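Side-chain contact in hypothetical protein (Ruminococcus gnavus, PDB 4QAN), which is of unknown function but has a cystatin-like fold, is a divergent member of the NTF2-like superfamily and binds a magnesium ion: residues Ala326-Tyr331 against Glu372-Thr377. Sequence-based numbering, arbitrary orientation.
Sequences AGLYSY and EESRKT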
loop_
_atom_site.group_PDB
_atom_site.type_symbol
_atom_site.label_atom_id
_atom_site.label_comp_id
_atom_site.label_asym_id
_atom_site.label_seq_id
_atom_site.Cartn_x
_atom_site.Cartn_y
_atom_site.Cartn_z
ATOM N N ALA A 326 -21.477 14.379 5.465
ATOM C CA ALA A 326 -21.821 13.019 5.871
ATOM C C ALA A 326 -22.370 12.246 4.696
ATOM O O ALA A 326 -23.159 12.761 3.924
ATOM C CB ALA A 326 -22.846 13.051 6.993
ATOM N N GLY A 327 -21.928 11.005 4.549
ATOM C CA GLY A 327 -22.475 10.081 3.556
ATOM C C GLY A 327 -23.473 9.167 4.255
ATOM O O GLY A 327 -23.174 8.621 5.320
ATOM N N LEU A 328 -24.669 9.040 3.688
ATOM C CA LEU A 328 -25.671 8.090 4.177
ATOM C C LEU A 328 -25.834 7.008 3.116
ATOM O O LEU A 328 -26.023 7.322 1.939
ATOM C CB LEU A 328 -27.000 8.795 4.446
ATOM C CG LEU A 328 -28.178 7.928 4.878
ATOM C CD1 LEU A 328 -27.900 7.319 6.239
ATOM C CD2 LEU A 328 -29.472 8.735 4.913
ATOM N N TYR A 329 -25.734 5.743 3.530
ATOM C CA TYR A 329 -25.607 4.632 2.591
ATOM C C TYR A 329 -26.633 3.535 2.816
ATOM O O TYR A 329 -27.197 3.409 3.894
ATOM C CB TYR A 329 -24.232 3.957 2.717
ATOM C CG TYR A 329 -23.021 4.859 2.598
ATOM C CD1 TYR A 329 -22.625 5.650 3.663
ATOM C CD2 TYR A 329 -22.258 4.887 1.439
ATOM C CE1 TYR A 329 -21.530 6.458 3.571
ATOM C CE2 TYR A 329 -21.133 5.686 1.340
ATOM C CZ TYR A 329 -20.778 6.478 2.419
ATOM O OH TYR A 329 -19.679 7.293 2.365
ATOM N N SER A 330 -26.843 2.744 1.772
ATOM C CA SER A 330 -27.366 1.393 1.893
ATOM C C SER A 330 -26.296 0.476 1.320
ATOM O O SER A 330 -25.984 0.541 0.127
ATOM C CB SER A 330 -28.680 1.216 1.118
ATOM O OG SER A 330 -29.035 -0.163 1.007
ATOM N N TYR A 331 -25.717 -0.353 2.178
ATOM C CA TYR A 331 -24.817 -1.409 1.742
ATOM C C TYR A 331 -25.595 -2.702 1.803
ATOM O O TYR A 331 -25.782 -3.262 2.881
ATOM C CB TYR A 331 -23.573 -1.524 2.640
ATOM C CG TYR A 331 -22.708 -2.715 2.264
ATOM C CD1 TYR A 331 -21.973 -2.711 1.077
ATOM C CD2 TYR A 331 -22.651 -3.860 3.059
ATOM C CE1 TYR A 331 -21.189 -3.789 0.712
ATOM C CE2 TYR A 331 -21.868 -4.947 2.689
ATOM C CZ TYR A 331 -21.139 -4.902 1.514
ATOM O OH TYR A 331 -20.362 -5.974 1.109
ATOM N N GLU A 372 -34.896 3.323 11.357
ATOM C CA GLU A 372 -35.439 4.548 11.948
ATOM C C GLU A 372 -34.405 5.673 11.838
ATOM O O GLU A 372 -34.680 6.724 11.268
ATOM C CB GLU A 372 -35.808 4.297 13.417
ATOM C CG GLU A 372 -36.442 5.476 14.136
ATOM C CD GLU A 372 -37.766 5.895 13.529
ATOM O OE1 GLU A 372 -38.502 5.022 13.003
ATOM O OE2 GLU A 372 -38.071 7.106 13.581
ATOM N N GLU A 373 -33.208 5.434 12.366
ATOM C CA GLU A 373 -32.134 6.417 12.300
ATOM C C GLU A 373 -31.812 6.846 10.854
ATOM O O GLU A 373 -31.553 8.018 10.589
ATOM C CB GLU A 373 -30.871 5.862 12.976
ATOM C CG GLU A 373 -30.967 5.752 14.487
ATOM C CD GLU A 373 -29.867 4.899 15.106
ATOM O OE1 GLU A 373 -28.846 4.618 14.436
ATOM O OE2 GLU A 373 -30.032 4.501 16.279
ATOM N N SER A 374 -31.821 5.892 9.924
ATOM C CA SER A 374 -31.477 6.163 8.524
ATOM C C SER A 374 -32.518 7.055 7.860
ATOM O O SER A 374 -32.175 7.923 7.066
ATOM C CB SER A 374 -31.373 4.853 7.752
ATOM O OG SER A 374 -30.943 5.069 6.427
ATOM N N ARG A 375 -33.790 6.831 8.187
ATOM C CA ARG A 375 -34.877 7.624 7.616
ATOM C C ARG A 375 -34.898 9.043 8.177
ATOM O O ARG A 375 -35.178 9.993 7.447
ATOM C CB ARG A 375 -36.234 6.958 7.860
ATOM C CG ARG A 375 -37.380 7.627 7.100
ATOM C CD ARG A 375 -38.736 6.999 7.391
ATOM N NE ARG A 375 -38.914 6.655 8.803
ATOM C CZ ARG A 375 -39.079 7.528 9.801
ATOM N NH1 ARG A 375 -39.082 8.841 9.577
ATOM N NH2 ARG A 375 -39.232 7.079 11.043
ATOM N N LYS A 376 -34.628 9.180 9.474
ATOM C CA LYS A 376 -34.534 10.502 10.099
ATOM C C LYS A 376 -33.385 11.322 9.518
ATOM O O LYS A 376 -33.524 12.530 9.308
ATOM C CB LYS A 376 -34.365 10.379 11.622
ATOM C CG LYS A 376 -35.617 9.900 12.344
ATOM C CD LYS A 376 -36.742 10.921 12.231
ATOM C CE LYS A 376 -38.071 10.346 12.675
ATOM N NZ LYS A 376 -39.186 11.238 12.265
ATOM N N THR A 377 -32.259 10.657 9.268
ATOM C CA THR A 377 -31.083 11.298 8.706
ATOM C C THR A 377 -31.341 11.735 7.261
ATOM O O THR A 377 -30.985 12.848 6.870
ATOM C CB THR A 377 -29.866 10.348 8.770
ATOM O OG1 THR A 377 -29.658 9.909 10.123
ATOM C CG2 THR A 377 -28.610 11.032 8.263
#
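Leu328 meets Ser374 and Thr377 through the two methyl groups at its fork, a compact example of how an aliphatic side chain can help pack a short helix on a β-sheet. Its CB leaves strand 322-331 toward the helix, and CG stands anti to the backbone N (chi1 176°), which carries the branch point outward from the sheet instead of along it. CB and CG make no close approach to the helix themselves; the fork divides the work. Leu328 CD1 lies 3.8 Å from Ser374 OG. CD2 reaches the helix backbone, lying 3.5 Å from Ser374 O, and also touches Thr377, with 4.2 Å from Leu328 CD2 to both Thr377 CB and Thr377 CG2. The side chains of Leu328 and Thr377 cross at a slant.

Thr377 is suited to this by its torsion: with chi1 at -55°, CG2 is anti to the backbone N and faces the leucine, while OG1 turns back along the helix and bonds to Glu373 O at 2.7 Å. That carbonyl also accepts from Thr377 N, the two donors arriving from opposite faces of its plane, OG1 lying 32° out of it. A glycine in place of Thr377 would probably leave Leu328 CD2 without the CB and methyl against it, and Glu373 O with one donor fewer.

The threonine also rests on Ile311 and Leu337, and Ser374 on Asn335, so helix 371-378 covers this face of the mixed sheet across strands 305-314, 322-331 and 334-344. Tyr329, the next residue on the strand, points away from the helix and packs edge-to-face with Phe274. No hydrogen bond or salt bridge crosses between 326-331 and 372-377: their attachment rests on van der Waals packing, with the polar bonding of Thr377 kept inside the helix.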